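PDB 3I4G: SusD-like carbohydrate binding protein BF1063 from Bacteroides fragilis NCTC 9343, which probably binds carbohydrate at the outer membrane of the bacterium as a SusD-like protein. Local coordinates for residues L59-F64 / A284-E289; L280-A285 / S356-M361; K471-P476 / N495-V500. One frame throughout, in Å; residues are numbered along the deposited sequence.

Interaction 1 (L59-F64 / A284-E289); sequences LSDNAF and AADLYE
Two aspartates, D61 and D286, face each other with OD2 only 3.8 Å from OD2, and a bridging water lies between these like charges. The water donates to OD2 of D61 and to OD2 of D286, each at 2.7 Å, while the two carboxylate planes stand 30° apart. Each acid also has its own counter-charge, D61 in a salt bridge with R454 and D286 with R445, which probably offsets much of the repulsion.

The direct polar link is made by backbone. A284 N donates to N62 O at 2.9 Å in a nearly straight bond (168° at the hydrogen), although the donor sits well above the carbonyl plane. The acceptor belongs to a type I turn running from S60 to A63, which is also tied by an ST turn: S60 OG accepts from N62 N. The donor is the N-cap residue of the short helix 285-288, so a turn leading into strand 63-65 meets the start of a helix, joining the N-terminal and C-terminal parts of a SusD-like chain.

Van der Waals contact completes the interface. L287 lays two carbons, CB and CD1, against the amide oxygen N62 OD1, each at 3.8 Å, and its CD2 approaches N62 CB. The N62 amide is held at both ends, OD1 accepting from R445 and ND2 bonding to E57. A284 CB rests 3.7 Å from N62 O, beside the backbone bond.

Interaction 2 (L280-A285 / S356-M361); sequences LVNPAA and SRTGFM
N282 reaches across with its side-chain oxygen to bind the backbone of the opposite segment, although its own backbone lies in strand 281-283. R357 N donates to N282 OD1 at 2.9 Å along an almost straight line (168° at the hydrogen), but from well above the plane of the amide carbonyl. In N282, chi1 (-57°) sets CG anti to the carbonyl carbon, beside the backbone N. ND2 donates to V281 O in the same segment and to S279 O just before it, so bonds at both ends restrain the rotation of the amide. CB and CG of R357 run alongside OD1, while the guanidinium leads away to S353 O.

A second polar link comes from T358, whose OG1 donates to P283 O at 2.8 Å. That hydroxyl sits between its backbone N and carbonyl carbon (chi1 63°), where it also accepts from F360 N in an ST turn. S356 OG likewise accepts from T358 N and G359 N and donates to F360 O, shaping the bend of 356-359 that enters strand 360-362.

Around these bonds, P283 forms the apolar centre. Its CB meets F360 CB at 3.8 Å, and its CD lies 3.6 Å from M361 C. P283 O approaches the edge of the F360 ring, 3.4 Å from CD2. The selenium of M361, a selenomethionine, lies 3.9 Å from N282 ND2.

One hydroxyl, T358 OG1, and the N282 amide oxygen supply the two hydrogen bonds across the join, and each belongs to a side chain also tied within its own stretch of chain, so the cross-links come from groups already fixed in orientation.

Interaction 3 (K471-P476 / N495-V500); sequences KIWGAP and NYRWYV
N495 begins the contact through its backbone, with O lying 3.5 Å from P476 CB, and Y496 follows with a CA-H...O approach from P476 CA to its own O. At R497 the pairing becomes a true strand, antiparallel to 471-476, and P476 forms a non-hydrogen-bonded pair with it.

The guanidinium of R497 lies flat on the indole of W473, planes 20° apart, a stack that is also a cation-pi contact: CZ stands 4.1 Å from the centroid of the five-membered ring. NH2 rests over the pyrrole side, 3.6 Å from W473 CD1. A bend at chi3 (-59°) turns NE, and NE and NH1 make salt bridges with D491 and E289.

W498 is gripped by backbone on both sides, W498 N donating to A475 O and W498 O accepting from G474 N at 2.7 Å. The register slips by one residue between the W473-Y499 and P476-R497 pairs, marking a beta bulge. Glycine suits its place here, since a CB at G474 would come tight against W498 CB and V500 CG2.

Y499 brings its ring edge to the face of W473 opposite the arginine, in an edge-to-face pair with planes at 84° and centroids 5.3 Å apart. K471 CG meets the edge of the tyrosine ring. V500 closes the run, donating from N to I472 O at 2.9 Å and setting CB against I472 CG2 at 3.8 Å.

Held between a cation on one face and a tyrosine edge on the other, the indole of W473 has both faces engaged, and the acids bonded to R497 probably moderate the positive charge it presents to the ring.

The three contacts form one cluster on the same side of the chain's centre: interactions 1 and 2 lie about 8 Å apart between centres, and interaction 3 about 10 Å from each. Residues 284-285 belong to both of the first two, because strand 281-283 runs straight into helix 285-288, and strand 63-65 pairs with 281-283. Interaction 3 comes later in the sequence but joins the same cluster through A285 N to W473 O, T358 O to A475 N and the E289-R497 salt bridge. A residue pair as distant in sequence as F64 and V500 also packs here, so several small two-stranded sheets of a protein with far more helix than strand are knitted together around the start of one short helix.

Interaction 1 (L59-F64 / A284-E289)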
ATOM      1  N   LEU A  59       3.915  -5.125  -8.040  1.00  8.94           N
ATOM      2  CA  LEU A  59       4.999  -6.023  -7.708  1.00  9.67           C
ATOM      3  C   LEU A  59       4.499  -7.290  -7.054  1.00  9.36           C
ATOM      4  O   LEU A  59       5.299  -8.149  -6.690  1.00  9.21           O
ATOM      5  CB  LEU A  59       5.936  -5.311  -6.723  1.00  8.60           C
ATOM      6  CG  LEU A  59       6.448  -3.941  -7.156  1.00 11.71           C
ATOM      7  CD1 LEU A  59       7.446  -3.393  -6.100  1.00 12.73           C
ATOM      8  CD2 LEU A  59       7.072  -3.948  -8.567  1.00 12.85           C
ATOM      9  N   SER A  60       3.193  -7.389  -6.847  1.00  9.38           N
ATOM     10  CA  SER A  60       2.574  -8.473  -6.117  1.00  8.65           C
ATOM     11  C   SER A  60       1.719  -9.346  -7.028  1.00  7.54           C
ATOM     12  O   SER A  60       1.525  -9.042  -8.199  1.00  9.65           O
ATOM     13  CB  SER A  60       1.676  -7.925  -4.994  1.00  8.93           C
ATOM     14  OG  SER A  60       0.450  -7.436  -5.468  1.00  9.00           O
ATOM     15  N   ASP A  61       1.197 -10.408  -6.438  1.00  7.59           N
ATOM     16  CA  ASP A  61       0.259 -11.311  -7.079  1.00  8.80           C
ATOM     17  C   ASP A  61      -1.123 -10.687  -7.357  1.00  8.55           C
ATOM     18  O   ASP A  61      -1.924 -11.313  -8.028  1.00  9.19           O
ATOM     19  CB  ASP A  61       0.143 -12.648  -6.299  1.00  8.89           C
ATOM     20  CG  ASP A  61      -0.149 -12.493  -4.825  1.00  8.41           C
ATOM     21  OD1 ASP A  61       0.057 -11.390  -4.249  1.00  9.57           O
ATOM     22  OD2 ASP A  61      -0.521 -13.501  -4.198  1.00  9.71           O
ATOM     23  N   ASN A  62      -1.366  -9.486  -6.869  1.00  8.35           N
ATOM     24  CA  ASN A  62      -2.631  -8.807  -7.075  1.00  8.39           C
ATOM     25  C   ASN A  62      -2.759  -8.036  -8.365  1.00  8.09           C
ATOM     26  O   ASN A  62      -3.893  -7.755  -8.787  1.00  9.21           O
ATOM     27  CB  ASN A  62      -2.906  -7.800  -5.928  1.00  8.11           C
ATOM     28  CG  ASN A  62      -3.347  -8.428  -4.630  1.00  7.71           C
ATOM     29  OD1 ASN A  62      -3.654  -9.614  -4.566  1.00  8.86           O
ATOM     30  ND2 ASN A  62      -3.456  -7.598  -3.602  1.00  9.31           N
ATOM     31  N   ALA A  63      -1.654  -7.651  -9.008  1.00  7.84           N
ATOM     32  CA  ALA A  63      -1.762  -6.687 -10.091  1.00  7.46           C
ATOM     33  C   ALA A  63      -0.545  -6.735 -10.988  1.00  9.17           C
ATOM     34  O   ALA A  63       0.392  -7.493 -10.755  1.00 10.52           O
ATOM     35  CB  ALA A  63      -1.985  -5.281  -9.529  1.00  9.16           C
ATOM     36  N   PHE A  64      -0.599  -5.922 -12.022  1.00  9.51           N
ATOM     37  CA  PHE A  64       0.406  -5.864 -13.075  1.00  9.50           C
ATOM     38  C   PHE A  64       0.569  -4.418 -13.503  1.00 10.04           C
ATOM     39  O   PHE A  64      -0.358  -3.622 -13.440  1.00 10.69           O
ATOM     40  CB  PHE A  64      -0.058  -6.727 -14.230  1.00  8.92           C
ATOM     41  CG  PHE A  64       0.892  -6.805 -15.412  1.00  8.90           C
ATOM     42  CD1 PHE A  64       2.036  -7.575 -15.308  1.00  9.06           C
ATOM     43  CD2 PHE A  64       0.588  -6.250 -16.633  1.00  9.28           C
ATOM     44  CE1 PHE A  64       2.925  -7.715 -16.397  1.00  9.94           C
ATOM     45  CE2 PHE A  64       1.445  -6.396 -17.709  1.00  9.84           C
ATOM     46  CZ  PHE A  64       2.621  -7.133 -17.594  1.00 10.02           C
ATOM     47  N   ALA A 284      -4.934  -8.235 -11.437  1.00  8.90           N
ATOM     48  CA  ALA A 284      -4.741  -9.534 -12.040  1.00  8.99           C
ATOM     49  C   ALA A 284      -5.806 -10.553 -11.676  1.00  8.43           C
ATOM     50  O   ALA A 284      -6.512 -10.435 -10.668  1.00  8.71           O
ATOM     51  CB  ALA A 284      -3.388 -10.102 -11.600  1.00 10.21           C
ATOM     52  N   ALA A 285      -5.891 -11.610 -12.480  1.00  7.98           N
ATOM     53  CA  ALA A 285      -6.829 -12.712 -12.232  1.00  8.26           C
ATOM     54  C   ALA A 285      -6.686 -13.288 -10.836  1.00  9.03           C
ATOM     55  O   ALA A 285      -7.687 -13.645 -10.232  1.00  9.41           O
ATOM     56  CB  ALA A 285      -6.668 -13.849 -13.271  1.00  8.44           C
ATOM     57  N   ASP A 286      -5.465 -13.464 -10.318  1.00  8.22           N
ATOM     58  CA  ASP A 286      -5.337 -14.122  -9.019  1.00  7.53           C
ATOM     59  C   ASP A 286      -6.027 -13.332  -7.917  1.00  8.64           C
ATOM     60  O   ASP A 286      -6.531 -13.930  -6.955  1.00  8.83           O
ATOM     61  CB  ASP A 286      -3.871 -14.363  -8.674  1.00  8.07           C
ATOM     62  CG  ASP A 286      -3.697 -15.322  -7.549  1.00  8.67           C
ATOM     63  OD1 ASP A 286      -4.004 -16.524  -7.712  1.00 10.13           O
ATOM     64  OD2 ASP A 286      -3.213 -14.868  -6.496  1.00  9.75           O
ATOM     65  N   LEU A 287      -6.051 -11.995  -8.023  1.00  8.08           N
ATOM     66  CA  LEU A 287      -6.839 -11.203  -7.051  1.00  9.13           C
ATOM     67  C   LEU A 287      -8.343 -11.398  -7.324  1.00  7.83           C
ATOM     68  O   LEU A 287      -9.116 -11.659  -6.397  1.00  8.46           O
ATOM     69  CB  LEU A 287      -6.481  -9.727  -7.114  1.00  8.89           C
ATOM     70  CG  LEU A 287      -7.378  -8.802  -6.291  1.00  9.30           C
ATOM     71  CD1 LEU A 287      -7.440  -9.187  -4.792  1.00  9.28           C
ATOM     72  CD2 LEU A 287      -6.947  -7.324  -6.447  1.00  9.87           C
ATOM     73  N   TYR A 288      -8.772 -11.220  -8.567  1.00  8.91           N
ATOM     74  CA  TYR A 288     -10.159 -11.465  -8.912  1.00  8.98           C
ATOM     75  C   TYR A 288     -10.700 -12.785  -8.348  1.00  9.60           C
ATOM     76  O   TYR A 288     -11.822 -12.832  -7.830  1.00  8.97           O
ATOM     77  CB  TYR A 288     -10.372 -11.415 -10.442  1.00  9.83           C
ATOM     78  CG  TYR A 288     -11.702 -11.988 -10.828  1.00  9.55           C
ATOM     79  CD1 TYR A 288     -12.868 -11.261 -10.571  1.00 11.36           C
ATOM     80  CD2 TYR A 288     -11.831 -13.249 -11.392  1.00  9.68           C
ATOM     81  CE1 TYR A 288     -14.104 -11.792 -10.872  1.00 11.15           C
ATOM     82  CE2 TYR A 288     -13.110 -13.771 -11.677  1.00 10.12           C
ATOM     83  CZ  TYR A 288     -14.211 -13.012 -11.382  1.00 10.71           C
ATOM     84  OH  TYR A 288     -15.509 -13.481 -11.663  1.00 15.56           O
ATOM     85  N   GLU A 289      -9.919 -13.843  -8.438  1.00  8.35           N
ATOM     86  CA  GLU A 289     -10.309 -15.174  -8.001  1.00  8.14           C
ATOM     87  C   GLU A 289     -10.295 -15.379  -6.487  1.00  8.97           C
ATOM     88  O   GLU A 289     -10.814 -16.375  -6.002  1.00  9.85           O
ATOM     89  CB  GLU A 289      -9.362 -16.199  -8.630  1.00  9.47           C
ATOM     90  CG  GLU A 289      -9.477 -16.275 -10.135  1.00  9.30           C
ATOM     91  CD  GLU A 289      -8.303 -16.926 -10.814  1.00 10.28           C
ATOM     92  OE1 GLU A 289      -7.437 -17.521 -10.124  1.00 12.13           O
ATOM     93  OE2 GLU A 289      -8.222 -16.816 -12.047  1.00  9.13           O
TER
HETATM   94  O   HOH W   1      -1.332 -15.934  -4.911  1.00 10.89           O

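Interaction 2 (L280-A285 / S356-M361)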
ATOM      1  N   LEU A 280      -2.657   2.664 -16.190  1.00  9.61           N
ATOM      2  CA  LEU A 280      -1.371   2.079 -15.732  1.00  9.54           C
ATOM      3  C   LEU A 280      -1.558   0.946 -14.724  1.00 10.48           C
ATOM      4  O   LEU A 280      -0.787   0.003 -14.721  1.00 10.66           O
ATOM      5  CB  LEU A 280      -0.461   3.170 -15.164  1.00  9.92           C
ATOM      6  CG  LEU A 280       0.949   2.705 -14.768  1.00 11.59           C
ATOM      7  CD1 LEU A 280       1.660   2.021 -15.918  1.00 13.32           C
ATOM      8  CD2 LEU A 280       1.810   3.848 -14.234  1.00 12.70           C
ATOM      9  N   VAL A 281      -2.557   1.065 -13.834  1.00 10.50           N
ATOM     10  CA  VAL A 281      -2.829   0.094 -12.737  1.00 10.82           C
ATOM     11  C   VAL A 281      -3.777  -1.004 -13.187  1.00 11.51           C
ATOM     12  O   VAL A 281      -4.906  -0.722 -13.519  1.00 11.76           O
ATOM     13  CB  VAL A 281      -3.408   0.809 -11.503  1.00 13.50           C
ATOM     14  CG1 VAL A 281      -3.629  -0.202 -10.388  1.00 16.26           C
ATOM     15  CG2 VAL A 281      -2.489   1.930 -11.086  1.00 12.96           C
ATOM     16  N   ASN A 282      -3.312  -2.266 -13.272  1.00 11.17           N
ATOM     17  CA  ASN A 282      -4.100  -3.376 -13.827  1.00  9.73           C
ATOM     18  C   ASN A 282      -4.216  -4.588 -12.882  1.00  8.60           C
ATOM     19  O   ASN A 282      -3.289  -5.402 -12.793  1.00  9.06           O
ATOM     20  CB  ASN A 282      -3.438  -3.863 -15.141  1.00  9.52           C
ATOM     21  CG  ASN A 282      -3.253  -2.811 -16.238  1.00  9.22           C
ATOM     22  OD1 ASN A 282      -2.512  -3.069 -17.176  1.00  9.24           O
ATOM     23  ND2 ASN A 282      -3.985  -1.686 -16.194  1.00 11.02           N
ATOM     24  N   PRO A 283      -5.329  -4.722 -12.148  1.00  8.07           N
ATOM     25  CA  PRO A 283      -5.512  -5.907 -11.301  1.00  7.05           C
ATOM     26  C   PRO A 283      -5.416  -7.193 -12.089  1.00  8.12           C
ATOM     27  O   PRO A 283      -5.755  -7.237 -13.254  1.00  8.92           O
ATOM     28  CB  PRO A 283      -6.917  -5.700 -10.717  1.00  9.21           C
ATOM     29  CG  PRO A 283      -7.129  -4.196 -10.760  1.00  8.89           C
ATOM     30  CD  PRO A 283      -6.425  -3.764 -12.024  1.00  8.14           C
ATOM     31  N   ALA A 284      -4.934  -8.235 -11.437  1.00  8.90           N
ATOM     32  CA  ALA A 284      -4.741  -9.534 -12.040  1.00  8.99           C
ATOM     33  C   ALA A 284      -5.806 -10.553 -11.676  1.00  8.43           C
ATOM     34  O   ALA A 284      -6.512 -10.435 -10.668  1.00  8.71           O
ATOM     35  CB  ALA A 284      -3.388 -10.102 -11.600  1.00 10.21           C
ATOM     36  N   ALA A 285      -5.891 -11.610 -12.480  1.00  7.98           N
ATOM     37  CA  ALA A 285      -6.829 -12.712 -12.232  1.00  8.26           C
ATOM     38  C   ALA A 285      -6.686 -13.288 -10.836  1.00  9.03           C
ATOM     39  O   ALA A 285      -7.687 -13.645 -10.232  1.00  9.41           O
ATOM     40  CB  ALA A 285      -6.668 -13.849 -13.271  1.00  8.44           C
ATOM     41  N   SER A 356      -5.785  -1.296 -20.460  1.00  8.45           N
ATOM     42  CA  SER A 356      -5.454  -2.352 -19.546  1.00  8.00           C
ATOM     43  C   SER A 356      -4.790  -3.530 -20.211  1.00  8.00           C
ATOM     44  O   SER A 356      -5.186  -3.964 -21.284  1.00  8.87           O
ATOM     45  CB  SER A 356      -6.750  -2.862 -18.874  1.00  7.73           C
ATOM     46  OG  SER A 356      -6.478  -3.961 -18.004  1.00  8.52           O
ATOM     47  N   ARG A 357      -3.777  -4.074 -19.572  1.00  8.37           N
ATOM     48  CA  ARG A 357      -3.114  -5.282 -20.056  1.00  8.38           C
ATOM     49  C   ARG A 357      -3.760  -6.538 -19.518  1.00  8.23           C
ATOM     50  O   ARG A 357      -3.469  -7.643 -19.982  1.00  8.18           O
ATOM     51  CB  ARG A 357      -1.637  -5.286 -19.672  1.00  7.98           C
ATOM     52  CG  ARG A 357      -0.826  -4.361 -20.496  1.00  8.30           C
ATOM     53  CD  ARG A 357      -0.521  -4.923 -21.928  1.00  8.59           C
ATOM     54  NE  ARG A 357       0.109  -3.842 -22.658  1.00 11.57           N
ATOM     55  CZ  ARG A 357      -0.554  -2.869 -23.279  1.00 11.13           C
ATOM     56  NH1 ARG A 357      -1.851  -2.969 -23.540  1.00 11.33           N
ATOM     57  NH2 ARG A 357       0.110  -1.808 -23.666  1.00 11.90           N
ATOM     58  N   THR A 358      -4.653  -6.412 -18.535  1.00  9.15           N
ATOM     59  CA  THR A 358      -5.292  -7.578 -17.927  1.00  8.37           C
ATOM     60  C   THR A 358      -6.779  -7.730 -18.228  1.00  8.47           C
ATOM     61  O   THR A 358      -7.305  -8.833 -18.134  1.00  9.29           O
ATOM     62  CB  THR A 358      -5.158  -7.546 -16.407  1.00  8.62           C
ATOM     63  OG1 THR A 358      -5.850  -6.391 -15.928  1.00  9.22           O
ATOM     64  CG2 THR A 358      -3.690  -7.477 -15.918  1.00 10.74           C
ATOM     65  N   GLY A 359      -7.481  -6.647 -18.525  1.00  9.46           N
ATOM     66  CA  GLY A 359      -8.938  -6.705 -18.626  1.00  9.04           C
ATOM     67  C   GLY A 359      -9.605  -6.197 -17.361  1.00  9.21           C
ATOM     68  O   GLY A 359     -10.834  -6.048 -17.335  1.00 10.66           O
ATOM     69  N   PHE A 360      -8.829  -5.951 -16.306  1.00  9.28           N
ATOM     70  CA  PHE A 360      -9.339  -5.353 -15.067  1.00  7.86           C
ATOM     71  C   PHE A 360      -8.777  -3.947 -14.943  1.00  8.50           C
ATOM     72  O   PHE A 360      -7.720  -3.602 -15.509  1.00  8.32           O
ATOM     73  CB  PHE A 360      -8.937  -6.162 -13.844  1.00  9.04           C
ATOM     74  CG  PHE A 360      -9.513  -7.559 -13.800  1.00  8.13           C
ATOM     75  CD1 PHE A 360     -10.853  -7.739 -13.520  1.00  9.00           C
ATOM     76  CD2 PHE A 360      -8.723  -8.686 -14.023  1.00  7.18           C
ATOM     77  CE1 PHE A 360     -11.397  -9.007 -13.438  1.00  8.98           C
ATOM     78  CE2 PHE A 360      -9.270  -9.952 -13.941  1.00  8.23           C
ATOM     79  CZ  PHE A 360     -10.588 -10.112 -13.678  1.00  8.60           C
HETATM   80  N   MSE A 361      -9.467  -3.169 -14.130  1.00  7.35           N
HETATM   81  CA  MSE A 361      -9.052  -1.844 -13.731  1.00  7.34           C
HETATM   82  C   MSE A 361      -9.326  -1.658 -12.253  1.00  8.20           C
HETATM   83  O   MSE A 361     -10.114  -2.403 -11.661  1.00  7.88           O
HETATM   84  CB  MSE A 361      -9.781  -0.795 -14.542  1.00  7.88           C
HETATM   85  CG  MSE A 361      -9.458  -0.797 -16.023  1.00  8.07           C
HETATM   86 SE   MSE A 361      -7.579  -0.179 -16.333  0.75 10.27          SE
HETATM   87  CE  MSE A 361      -7.834   1.567 -16.050  1.00 12.24           C
TER

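Interaction 3 (K471-P476 / N495-V500)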
ATOM      1  N   LYS A 471       2.950 -17.493 -13.794  1.00  8.39           N
ATOM      2  CA  LYS A 471       2.388 -16.660 -14.848  1.00  8.87           C
ATOM      3  C   LYS A 471       1.283 -15.777 -14.248  1.00  9.13           C
ATOM      4  O   LYS A 471       0.699 -16.092 -13.197  1.00  9.87           O
ATOM      5  CB  LYS A 471       1.880 -17.519 -15.999  1.00  9.62           C
ATOM      6  CG  LYS A 471       3.013 -18.121 -16.798  1.00  8.84           C
ATOM      7  CD  LYS A 471       2.641 -19.239 -17.734  1.00 11.08           C
ATOM      8  CE  LYS A 471       3.879 -19.716 -18.526  1.00 13.50           C
ATOM      9  NZ  LYS A 471       3.566 -20.925 -19.370  1.00 16.03           N
ATOM     10  N   ILE A 472       1.024 -14.676 -14.924  1.00  7.18           N
ATOM     11  CA  ILE A 472       0.025 -13.681 -14.580  1.00  8.52           C
ATOM     12  C   ILE A 472      -1.074 -13.775 -15.626  1.00  8.16           C
ATOM     13  O   ILE A 472      -0.810 -13.735 -16.827  1.00  8.11           O
ATOM     14  CB  ILE A 472       0.616 -12.304 -14.587  1.00  8.48           C
ATOM     15  CG1 ILE A 472       1.844 -12.232 -13.678  1.00  8.22           C
ATOM     16  CG2 ILE A 472      -0.439 -11.265 -14.171  1.00  9.23           C
ATOM     17  CD1 ILE A 472       2.590 -10.925 -13.804  1.00 10.13           C
ATOM     18  N   TRP A 473      -2.325 -13.872 -15.154  1.00  8.66           N
ATOM     19  CA  TRP A 473      -3.485 -14.008 -16.021  1.00  7.70           C
ATOM     20  C   TRP A 473      -4.404 -12.816 -15.801  1.00  8.14           C
ATOM     21  O   TRP A 473      -4.304 -12.107 -14.792  1.00  7.94           O
ATOM     22  CB  TRP A 473      -4.172 -15.348 -15.760  1.00  7.53           C
ATOM     23  CG  TRP A 473      -3.284 -16.488 -16.139  1.00  7.64           C
ATOM     24  CD1 TRP A 473      -2.436 -17.168 -15.319  1.00  8.69           C
ATOM     25  CD2 TRP A 473      -3.129 -17.069 -17.438  1.00  6.81           C
ATOM     26  NE1 TRP A 473      -1.766 -18.135 -16.025  1.00  9.41           N
ATOM     27  CE2 TRP A 473      -2.159 -18.092 -17.328  1.00  7.70           C
ATOM     28  CE3 TRP A 473      -3.709 -16.827 -18.682  1.00  7.42           C
ATOM     29  CZ2 TRP A 473      -1.765 -18.868 -18.415  1.00  8.56           C
ATOM     30  CZ3 TRP A 473      -3.295 -17.578 -19.771  1.00  8.69           C
ATOM     31  CH2 TRP A 473      -2.337 -18.579 -19.632  1.00  7.46           C
ATOM     32  N   GLY A 474      -5.299 -12.614 -16.761  1.00  8.20           N
ATOM     33  CA  GLY A 474      -6.248 -11.513 -16.752  1.00  8.80           C
ATOM     34  C   GLY A 474      -7.679 -12.014 -16.680  1.00  7.81           C
ATOM     35  O   GLY A 474      -7.972 -13.145 -16.225  1.00  8.56           O
ATOM     36  N   ALA A 475      -8.590 -11.150 -17.080  1.00  7.45           N
ATOM     37  CA  ALA A 475     -10.019 -11.466 -17.010  1.00  8.99           C
ATOM     38  C   ALA A 475     -10.379 -12.591 -17.944  1.00  8.44           C
ATOM     39  O   ALA A 475      -9.685 -12.848 -18.950  1.00  9.01           O
ATOM     40  CB  ALA A 475     -10.859 -10.220 -17.331  1.00  8.11           C
ATOM     41  N   PRO A 476     -11.480 -13.283 -17.623  1.00  7.88           N
ATOM     42  CA  PRO A 476     -11.917 -14.366 -18.485  1.00  8.35           C
ATOM     43  C   PRO A 476     -12.710 -13.865 -19.692  1.00  7.54           C
ATOM     44  O   PRO A 476     -13.541 -12.970 -19.541  1.00  9.60           O
ATOM     45  CB  PRO A 476     -12.853 -15.187 -17.594  1.00  9.72           C
ATOM     46  CG  PRO A 476     -13.030 -14.451 -16.330  1.00 13.28           C
ATOM     47  CD  PRO A 476     -12.349 -13.132 -16.449  1.00  9.96           C
ATOM     48  N   ASN A 495     -10.363 -21.636 -18.434  1.00  7.52           N
ATOM     49  CA  ASN A 495     -11.270 -20.543 -18.085  1.00  7.65           C
ATOM     50  C   ASN A 495     -11.138 -19.317 -18.956  1.00  8.65           C
ATOM     51  O   ASN A 495     -11.713 -18.275 -18.654  1.00  8.82           O
ATOM     52  CB  ASN A 495     -11.118 -20.236 -16.603  1.00  8.65           C
ATOM     53  CG  ASN A 495     -11.449 -21.433 -15.754  1.00 11.35           C
ATOM     54  OD1 ASN A 495     -10.589 -22.006 -15.039  1.00 14.70           O
ATOM     55  ND2 ASN A 495     -12.661 -21.870 -15.867  1.00  8.70           N
ATOM     56  N   TYR A 496     -10.400 -19.441 -20.050  1.00  8.54           N
ATOM     57  CA  TYR A 496     -10.311 -18.395 -21.074  1.00  8.15           C
ATOM     58  C   TYR A 496      -9.764 -17.065 -20.544  1.00  8.44           C
ATOM     59  O   TYR A 496     -10.075 -15.977 -21.051  1.00  8.08           O
ATOM     60  CB  TYR A 496     -11.679 -18.163 -21.771  1.00 10.85           C
ATOM     61  CG  TYR A 496     -12.282 -19.411 -22.365  1.00  9.32           C
ATOM     62  CD1 TYR A 496     -13.100 -20.241 -21.592  1.00 10.43           C
ATOM     63  CD2 TYR A 496     -12.044 -19.763 -23.664  1.00 10.31           C
ATOM     64  CE1 TYR A 496     -13.607 -21.405 -22.102  1.00 11.70           C
ATOM     65  CE2 TYR A 496     -12.596 -20.935 -24.204  1.00  9.79           C
ATOM     66  CZ  TYR A 496     -13.385 -21.708 -23.424  1.00  9.93           C
ATOM     67  OH  TYR A 496     -13.927 -22.891 -23.962  1.00 11.98           O
ATOM     68  N   ARG A 497      -8.896 -17.143 -19.531  1.00  7.77           N
ATOM     69  CA  ARG A 497      -8.278 -15.940 -18.982  1.00  7.83           C
ATOM     70  C   ARG A 497      -7.193 -15.437 -19.935  1.00  8.25           C
ATOM     71  O   ARG A 497      -6.467 -16.200 -20.549  1.00  7.50           O
ATOM     72  CB  ARG A 497      -7.687 -16.211 -17.600  1.00  8.09           C
ATOM     73  CG  ARG A 497      -8.729 -16.608 -16.569  1.00  8.20           C
ATOM     74  CD  ARG A 497      -8.106 -17.008 -15.253  1.00  7.60           C
ATOM     75  NE  ARG A 497      -7.200 -18.126 -15.484  1.00  7.96           N
ATOM     76  CZ  ARG A 497      -6.147 -18.420 -14.737  1.00  8.95           C
ATOM     77  NH1 ARG A 497      -5.909 -17.759 -13.618  1.00 10.12           N
ATOM     78  NH2 ARG A 497      -5.315 -19.369 -15.116  1.00  8.73           N
ATOM     79  N   TRP A 498      -7.078 -14.127 -20.059  1.00  8.41           N
ATOM     80  CA  TRP A 498      -6.079 -13.515 -20.926  1.00  7.39           C
ATOM     81  C   TRP A 498      -4.651 -13.746 -20.372  1.00  8.02           C
ATOM     82  O   TRP A 498      -4.431 -13.540 -19.191  1.00  8.78           O
ATOM     83  CB  TRP A 498      -6.355 -12.003 -21.073  1.00  8.37           C
ATOM     84  CG  TRP A 498      -5.488 -11.312 -22.031  1.00  6.57           C
ATOM     85  CD1 TRP A 498      -4.475 -10.439 -21.757  1.00  8.96           C
ATOM     86  CD2 TRP A 498      -5.541 -11.426 -23.455  1.00  9.60           C
ATOM     87  NE1 TRP A 498      -3.906 -10.014 -22.920  1.00  8.64           N
ATOM     88  CE2 TRP A 498      -4.535 -10.604 -23.982  1.00  9.48           C
ATOM     89  CE3 TRP A 498      -6.337 -12.160 -24.336  1.00 10.04           C
ATOM     90  CZ2 TRP A 498      -4.333 -10.452 -25.367  1.00  8.75           C
ATOM     91  CZ3 TRP A 498      -6.115 -12.030 -25.698  1.00  8.58           C
ATOM     92  CH2 TRP A 498      -5.135 -11.172 -26.194  1.00  9.26           C
ATOM     93  N   TYR A 499      -3.688 -14.112 -21.233  1.00  7.53           N
ATOM     94  CA  TYR A 499      -2.309 -14.248 -20.790  1.00  7.99           C
ATOM     95  C   TYR A 499      -1.706 -12.840 -20.660  1.00  7.76           C
ATOM     96  O   TYR A 499      -1.653 -12.085 -21.637  1.00  8.64           O
ATOM     97  CB  TYR A 499      -1.449 -15.068 -21.750  1.00  8.03           C
ATOM     98  CG  TYR A 499      -0.018 -15.123 -21.257  1.00  7.27           C
ATOM     99  CD1 TYR A 499       0.365 -16.056 -20.274  1.00  8.10           C
ATOM    100  CD2 TYR A 499       0.940 -14.220 -21.714  1.00  9.30           C
ATOM    101  CE1 TYR A 499       1.643 -16.082 -19.797  1.00  9.71           C
ATOM    102  CE2 TYR A 499       2.241 -14.253 -21.221  1.00  8.32           C
ATOM    103  CZ  TYR A 499       2.573 -15.190 -20.275  1.00  8.56           C
ATOM    104  OH  TYR A 499       3.867 -15.253 -19.778  1.00  9.97           O
ATOM    105  N   VAL A 500      -1.228 -12.517 -19.455  1.00  8.34           N
ATOM    106  CA  VAL A 500      -0.663 -11.203 -19.201  1.00  8.42           C
ATOM    107  C   VAL A 500       0.865 -11.188 -19.234  1.00  8.44           C
ATOM    108  O   VAL A 500       1.457 -10.344 -19.914  1.00  8.50           O
ATOM    109  CB  VAL A 500      -1.167 -10.674 -17.855  1.00  7.79           C
ATOM    110  CG1 VAL A 500      -0.608  -9.307 -17.545  1.00  8.44           C
ATOM    111  CG2 VAL A 500      -2.684 -10.550 -17.911  1.00  9.48           C
TER